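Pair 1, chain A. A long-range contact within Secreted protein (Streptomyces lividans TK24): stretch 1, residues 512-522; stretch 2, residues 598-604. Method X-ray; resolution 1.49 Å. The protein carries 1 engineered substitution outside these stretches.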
# COMPACT_ATOMS: atom_id res chain seq x y z
N LEU A 512 -2.71 -9.91 -31.16
CA LEU A 512 -3.95 -10.22 -30.48
C LEU A 512 -4.95 -9.11 -30.73
O LEU A 512 -4.66 -7.93 -30.49
CB LEU A 512 -3.67 -10.37 -28.96
CG LEU A 512 -4.85 -10.79 -28.10
CD1 LEU A 512 -5.35 -12.18 -28.44
CD2 LEU A 512 -4.43 -10.69 -26.65
N SER A 513 -6.12 -9.48 -31.24
CA SER A 513 -7.20 -8.52 -31.42
C SER A 513 -8.51 -9.16 -31.07
O SER A 513 -8.59 -10.38 -30.91
CB SER A 513 -7.20 -7.99 -32.85
OG SER A 513 -7.27 -9.05 -33.76
N GLY A 514 -9.54 -8.33 -30.93
CA GLY A 514 -10.87 -8.81 -30.53
C GLY A 514 -11.41 -8.22 -29.24
O GLY A 514 -12.59 -8.42 -28.94
N GLY A 515 -10.59 -7.48 -28.49
CA GLY A 515 -11.07 -6.71 -27.32
C GLY A 515 -11.53 -5.29 -27.67
O GLY A 515 -11.24 -4.81 -28.77
N PRO A 516 -12.24 -4.62 -26.76
CA PRO A 516 -12.61 -5.17 -25.43
C PRO A 516 -13.80 -6.10 -25.51
O PRO A 516 -14.62 -6.01 -26.44
CB PRO A 516 -12.93 -3.93 -24.61
CG PRO A 516 -13.47 -2.96 -25.62
CD PRO A 516 -12.67 -3.21 -26.89
N GLN A 517 -13.88 -7.03 -24.57
CA GLN A 517 -14.94 -8.02 -24.57
C GLN A 517 -15.38 -8.16 -23.15
O GLN A 517 -14.58 -7.96 -22.23
CB GLN A 517 -14.41 -9.38 -25.08
CG GLN A 517 -14.75 -9.68 -26.51
CD GLN A 517 -14.32 -11.08 -26.89
OE1 GLN A 517 -14.83 -12.07 -26.33
NE2 GLN A 517 -13.42 -11.19 -27.85
N THR A 518 -16.63 -8.50 -22.96
CA THR A 518 -17.10 -9.03 -21.68
C THR A 518 -17.09 -10.55 -21.73
O THR A 518 -17.63 -11.16 -22.68
CB THR A 518 -18.51 -8.52 -21.39
OG1 THR A 518 -18.45 -7.09 -21.33
CG2 THR A 518 -19.06 -9.05 -20.10
N ILE A 519 -16.43 -11.18 -20.77
CA ILE A 519 -16.47 -12.64 -20.66
C ILE A 519 -16.75 -12.98 -19.20
O ILE A 519 -16.01 -12.56 -18.31
CB ILE A 519 -15.17 -13.34 -21.10
CG1 ILE A 519 -14.73 -12.85 -22.51
CG2 ILE A 519 -15.34 -14.88 -21.08
CD1 ILE A 519 -13.35 -13.33 -22.91
N ALA A 520 -17.81 -13.72 -18.99
CA ALA A 520 -18.22 -14.14 -17.64
C ALA A 520 -17.38 -15.28 -17.15
O ALA A 520 -16.85 -16.06 -17.92
CB ALA A 520 -19.65 -14.58 -17.63
N ARG A 521 -17.25 -15.35 -15.83
CA ARG A 521 -16.68 -16.52 -15.20
C ARG A 521 -17.38 -17.76 -15.71
O ARG A 521 -18.59 -17.81 -15.80
CB ARG A 521 -16.85 -16.44 -13.70
CG ARG A 521 -15.90 -15.46 -13.01
CD ARG A 521 -16.07 -15.50 -11.50
NE ARG A 521 -17.37 -15.05 -11.11
CZ ARG A 521 -17.77 -13.78 -10.98
NH1 ARG A 521 -16.91 -12.79 -10.92
NH2 ARG A 521 -19.05 -13.53 -10.79
N GLY A 522 -16.56 -18.74 -16.05
CA GLY A 522 -17.03 -20.00 -16.63
C GLY A 522 -17.44 -19.92 -18.07
O GLY A 522 -17.84 -20.94 -18.63
N ALA A 598 -1.82 -6.33 -24.33
CA ALA A 598 -3.05 -6.79 -23.76
C ALA A 598 -4.29 -6.32 -24.45
O ALA A 598 -4.33 -5.19 -24.94
CB ALA A 598 -3.10 -6.38 -22.27
N GLU A 599 -5.33 -7.16 -24.41
CA GLU A 599 -6.69 -6.75 -24.69
C GLU A 599 -7.43 -6.65 -23.39
O GLU A 599 -7.22 -7.49 -22.51
CB GLU A 599 -7.38 -7.78 -25.58
CG GLU A 599 -6.75 -7.93 -26.95
CD GLU A 599 -6.92 -6.69 -27.78
OE1 GLU A 599 -8.06 -6.44 -28.20
OE2 GLU A 599 -5.94 -5.93 -27.98
N TRP A 600 -8.33 -5.70 -23.30
CA TRP A 600 -9.16 -5.55 -22.09
C TRP A 600 -10.37 -6.47 -22.06
O TRP A 600 -11.11 -6.59 -23.06
CB TRP A 600 -9.57 -4.10 -21.91
CG TRP A 600 -8.46 -3.21 -21.45
CD1 TRP A 600 -7.62 -2.48 -22.24
CD2 TRP A 600 -7.97 -3.07 -20.13
NE1 TRP A 600 -6.70 -1.83 -21.49
CE2 TRP A 600 -6.87 -2.19 -20.18
CE3 TRP A 600 -8.38 -3.56 -18.89
CZ2 TRP A 600 -6.20 -1.77 -19.06
CZ3 TRP A 600 -7.68 -3.15 -17.76
CH2 TRP A 600 -6.59 -2.29 -17.86
N VAL A 601 -10.61 -7.09 -20.91
CA VAL A 601 -11.70 -8.03 -20.71
C VAL A 601 -12.43 -7.62 -19.44
O VAL A 601 -11.79 -7.42 -18.38
CB VAL A 601 -11.20 -9.46 -20.59
CG1 VAL A 601 -12.32 -10.43 -20.17
CG2 VAL A 601 -10.63 -9.88 -21.91
N ARG A 602 -13.74 -7.44 -19.54
CA ARG A 602 -14.56 -7.20 -18.37
C ARG A 602 -15.18 -8.49 -17.93
O ARG A 602 -15.84 -9.18 -18.70
CB ARG A 602 -15.64 -6.18 -18.67
CG ARG A 602 -16.41 -5.77 -17.43
CD ARG A 602 -17.49 -4.76 -17.72
NE ARG A 602 -18.63 -5.29 -18.43
CZ ARG A 602 -19.71 -5.85 -17.87
NH1 ARG A 602 -19.78 -6.04 -16.56
NH2 ARG A 602 -20.71 -6.26 -18.64
N VAL A 603 -15.04 -8.79 -16.66
CA VAL A 603 -15.71 -9.93 -16.02
C VAL A 603 -16.84 -9.39 -15.17
O VAL A 603 -16.62 -8.65 -14.21
CB VAL A 603 -14.72 -10.74 -15.18
CG1 VAL A 603 -15.41 -11.87 -14.47
CG2 VAL A 603 -13.56 -11.25 -16.02
N PRO A 604 -18.08 -9.75 -15.47
CA PRO A 604 -19.22 -9.26 -14.67
C PRO A 604 -19.22 -9.72 -13.23
O PRO A 604 -18.56 -10.71 -12.89
CB PRO A 604 -20.44 -9.88 -15.36
CG PRO A 604 -20.00 -10.19 -16.71
CD PRO A 604 -18.53 -10.49 -16.67
OXT PRO A 604 -19.85 -9.06 -12.35
O HOH W 1 -20.95 -5.47 -21.57
O HOH W 2 -18.66 -13.27 -14.28
O HOH W 3 -20.36 -11.05 -10.03

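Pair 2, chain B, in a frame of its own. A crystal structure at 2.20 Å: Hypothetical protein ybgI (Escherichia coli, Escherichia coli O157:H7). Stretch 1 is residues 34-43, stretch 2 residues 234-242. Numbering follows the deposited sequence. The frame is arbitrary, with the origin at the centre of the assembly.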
# COMPACT_ATOMS: atom_id res chain seq x y z
N THR B 34 -35.33 -8.70 -36.70
CA THR B 34 -34.54 -9.92 -36.80
C THR B 34 -33.37 -9.96 -35.84
O THR B 34 -32.39 -9.19 -35.99
CB THR B 34 -34.03 -10.03 -38.26
OG1 THR B 34 -35.17 -9.90 -39.13
CG2 THR B 34 -33.35 -11.37 -38.53
N VAL B 35 -33.44 -10.87 -34.87
CA VAL B 35 -32.37 -11.03 -33.87
C VAL B 35 -31.56 -12.31 -34.07
O VAL B 35 -32.12 -13.42 -34.06
CB VAL B 35 -32.96 -11.08 -32.44
CG1 VAL B 35 -31.87 -11.60 -31.48
CG2 VAL B 35 -33.44 -9.68 -31.98
N GLN B 36 -30.26 -12.17 -34.24
CA GLN B 36 -29.36 -13.30 -34.42
C GLN B 36 -28.20 -13.29 -33.41
O GLN B 36 -27.88 -14.33 -32.83
CB GLN B 36 -28.74 -13.32 -35.81
CG GLN B 36 -27.57 -14.35 -35.90
CD GLN B 36 -27.98 -15.86 -35.49
OE1 GLN B 36 -27.10 -16.72 -35.10
NE2 GLN B 36 -29.32 -16.18 -35.59
N LYS B 37 -27.58 -12.14 -33.19
CA LYS B 37 -26.42 -12.00 -32.31
C LYS B 37 -26.88 -11.42 -30.95
O LYS B 37 -27.53 -10.37 -30.93
CB LYS B 37 -25.40 -11.07 -33.02
CG LYS B 37 -24.15 -10.75 -32.21
CD LYS B 37 -22.97 -11.67 -32.49
CE LYS B 37 -21.90 -11.52 -31.37
NZ LYS B 37 -20.95 -12.77 -31.18
N ILE B 38 -26.59 -12.10 -29.83
CA ILE B 38 -27.09 -11.62 -28.54
C ILE B 38 -26.03 -11.53 -27.43
O ILE B 38 -25.22 -12.47 -27.26
CB ILE B 38 -28.22 -12.56 -28.05
CG1 ILE B 38 -29.29 -12.70 -29.10
CG2 ILE B 38 -28.94 -11.97 -26.92
CD1 ILE B 38 -30.56 -13.27 -28.49
N VAL B 39 -26.04 -10.39 -26.72
CA VAL B 39 -25.17 -10.13 -25.60
C VAL B 39 -26.09 -10.09 -24.32
O VAL B 39 -27.18 -9.47 -24.34
CB VAL B 39 -24.40 -8.75 -25.79
CG1 VAL B 39 -24.03 -8.12 -24.40
CG2 VAL B 39 -23.17 -8.94 -26.69
N THR B 40 -25.64 -10.78 -23.26
CA THR B 40 -26.37 -10.88 -22.03
C THR B 40 -25.44 -10.55 -20.88
O THR B 40 -24.20 -10.60 -21.02
CB THR B 40 -26.89 -12.32 -21.84
OG1 THR B 40 -25.79 -13.21 -21.56
CG2 THR B 40 -27.64 -12.78 -23.10
N GLY B 41 -26.03 -10.16 -19.73
CA GLY B 41 -25.23 -9.82 -18.56
C GLY B 41 -26.17 -9.61 -17.43
O GLY B 41 -27.36 -9.65 -17.67
N VAL B 42 -25.69 -9.37 -16.21
CA VAL B 42 -26.61 -9.18 -15.05
C VAL B 42 -27.52 -7.89 -15.20
O VAL B 42 -28.73 -7.92 -14.96
CB VAL B 42 -25.72 -9.06 -13.78
CG1 VAL B 42 -26.56 -8.69 -12.55
CG2 VAL B 42 -24.92 -10.38 -13.55
N THR B 43 -26.93 -6.79 -15.67
CA THR B 43 -27.60 -5.50 -15.71
C THR B 43 -27.33 -4.74 -16.95
O THR B 43 -26.21 -4.74 -17.42
CB THR B 43 -27.12 -4.69 -14.49
OG1 THR B 43 -27.47 -5.44 -13.32
CG2 THR B 43 -27.74 -3.24 -14.40
N THR B 234 -31.33 -23.11 -29.73
CA THR B 234 -31.62 -22.27 -30.88
C THR B 234 -30.35 -22.06 -31.67
O THR B 234 -29.28 -22.55 -31.30
CB THR B 234 -32.16 -20.87 -30.48
OG1 THR B 234 -31.08 -20.10 -29.94
CG2 THR B 234 -33.26 -20.97 -29.53
N ASP B 235 -30.46 -21.34 -32.78
CA ASP B 235 -29.30 -21.08 -33.64
C ASP B 235 -28.68 -19.70 -33.43
O ASP B 235 -27.72 -19.27 -34.12
CB ASP B 235 -29.70 -21.29 -35.12
CG ASP B 235 -30.29 -22.72 -35.36
OD1 ASP B 235 -29.63 -23.73 -34.89
OD2 ASP B 235 -31.40 -22.83 -35.99
N LEU B 236 -29.23 -19.03 -32.42
CA LEU B 236 -28.82 -17.69 -32.02
C LEU B 236 -27.41 -17.75 -31.50
O LEU B 236 -27.03 -18.74 -30.93
CB LEU B 236 -29.72 -17.18 -30.90
CG LEU B 236 -31.18 -16.96 -31.23
CD1 LEU B 236 -31.91 -16.65 -29.94
CD2 LEU B 236 -31.35 -15.85 -32.30
N ASP B 237 -26.64 -16.69 -31.67
CA ASP B 237 -25.30 -16.66 -31.14
C ASP B 237 -25.38 -15.82 -29.81
O ASP B 237 -25.38 -14.59 -29.89
CB ASP B 237 -24.38 -16.00 -32.18
CG ASP B 237 -22.99 -15.68 -31.62
OD1 ASP B 237 -22.55 -16.44 -30.73
OD2 ASP B 237 -22.31 -14.70 -32.07
N VAL B 238 -25.43 -16.45 -28.63
CA VAL B 238 -25.54 -15.71 -27.38
C VAL B 238 -24.25 -15.69 -26.58
O VAL B 238 -23.67 -16.76 -26.33
CB VAL B 238 -26.66 -16.30 -26.52
CG1 VAL B 238 -27.00 -15.34 -25.39
CG2 VAL B 238 -27.92 -16.51 -27.41
N THR B 239 -23.78 -14.50 -26.17
CA THR B 239 -22.52 -14.38 -25.43
C THR B 239 -22.77 -13.67 -24.10
O THR B 239 -23.06 -12.49 -24.07
CB THR B 239 -21.48 -13.53 -26.23
OG1 THR B 239 -21.27 -14.10 -27.53
CG2 THR B 239 -20.12 -13.50 -25.53
N PHE B 240 -22.62 -14.38 -22.99
CA PHE B 240 -22.77 -13.79 -21.65
C PHE B 240 -21.52 -13.01 -21.22
O PHE B 240 -20.43 -13.59 -21.19
CB PHE B 240 -23.00 -14.88 -20.61
CG PHE B 240 -22.86 -14.42 -19.19
CD1 PHE B 240 -23.60 -13.35 -18.71
CD2 PHE B 240 -21.95 -15.03 -18.32
CE1 PHE B 240 -23.43 -12.89 -17.40
CE2 PHE B 240 -21.79 -14.55 -17.00
CZ PHE B 240 -22.52 -13.49 -16.56
N ILE B 241 -21.66 -11.71 -20.91
CA ILE B 241 -20.53 -10.87 -20.46
C ILE B 241 -20.65 -10.51 -18.98
O ILE B 241 -21.67 -9.89 -18.57
CB ILE B 241 -20.46 -9.56 -21.25
CG1 ILE B 241 -20.34 -9.91 -22.72
CG2 ILE B 241 -19.19 -8.75 -20.86
CD1 ILE B 241 -19.93 -8.72 -23.60
N ASP B 242 -19.67 -10.91 -18.16
CA ASP B 242 -19.67 -10.60 -16.73
C ASP B 242 -18.90 -9.25 -16.48
O ASP B 242 -17.68 -9.23 -16.47
CB ASP B 242 -18.98 -11.74 -15.96
CG ASP B 242 -18.86 -11.47 -14.42
OD1 ASP B 242 -19.36 -10.43 -13.92
OD2 ASP B 242 -18.27 -12.32 -13.69
O HOH W 4 -22.83 -8.72 -16.44

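Pair 1 and pair 2 are both parallel β-ladders between segments far apart in sequence, and 14 central residues superpose with an RMSD of 0.9 Å over N, CA and C. The buried surfaces are also similar, 677 Å² and 699 Å². In the shared register Gln517(A) and Thr518(A) bridge Val601(A) and Arg602(A), while the matching Ile38(B) and Val39(B) bridge Val238(B) and Thr239(B).

The common core is a set of three backbone hydrogen bonds that alternate in direction, as parallel strands require. In pair 1, Gln517(A) N donates to Trp600(A) O (3.2 Å), Arg602(A) N to Gln517(A) O (2.9 Å) and Ile519(A) N to Arg602(A) O (2.9 Å). Their equivalents run from Ile38(B) N to Asp237(B) O (2.8 Å), from Thr239(B) N to Ile38(B) O (2.7 Å) and from Thr40(B) N to Thr239(B) O (3.2 Å). Pair 2 extends the ladder at both ends: Asp237(B) N donates to Gln36(B) O (2.9 Å) and Ile241(B) N to Thr40(B) O (2.8 Å). At the latter position pair 1 has Pro604(A), whose ring nitrogen has no proton to give; its CD instead lies 3.7 Å from Ile519(A) O.

The entrance to the ladder differs most. Glu599(A) folds its side chain back (chi1 and chi2 both m) and accepts a hydrogen bond at OE1 from Gly515(A) N (2.8 Å). A CB on this glycine would clash with that same oxygen. Leu236(B), at the matching position, packs instead, its CD1 3.9 Å from Ile38(B) CD1. One position on, the apolar contact of Pro516(A) CB with Trp600(A) CB (4.3 Å) is replaced by a salt bridge between Lys37(B) NZ and Asp237(B) OD2 (2.5 Å).

Val601(A) and Val238(B) nearly coincide, yet meet different neighbours: CG1 of the former lies 4.1 Å from Ile519(A) CD1, whereas CG1 of the latter lies 3.5 Å from Thr40(B) CG2. Thr518(A) and Val39(B) also overlay closely. Thr518(A) places CG2 over one face of the Arg602(A) guanidinium, and water 1 links its OG1 to Arg602(A) NH2 (3.0 Å to each); Val39(B) CG1 approaches Ile241(B) CD1 at 4.2 Å.

At the far end, water 2 accepts from Arg521(A) N (3.0 Å) and donates to the terminal carboxylate at Pro604(A) O (2.9 Å). In pair 2, the Phe240(B) ring turns its edge to Gly41(B), with CE1 3.7 Å from Gly41(B) CA, and water 4 joins Val42(B) N (2.9 Å) to Ile241(B) O (2.7 Å).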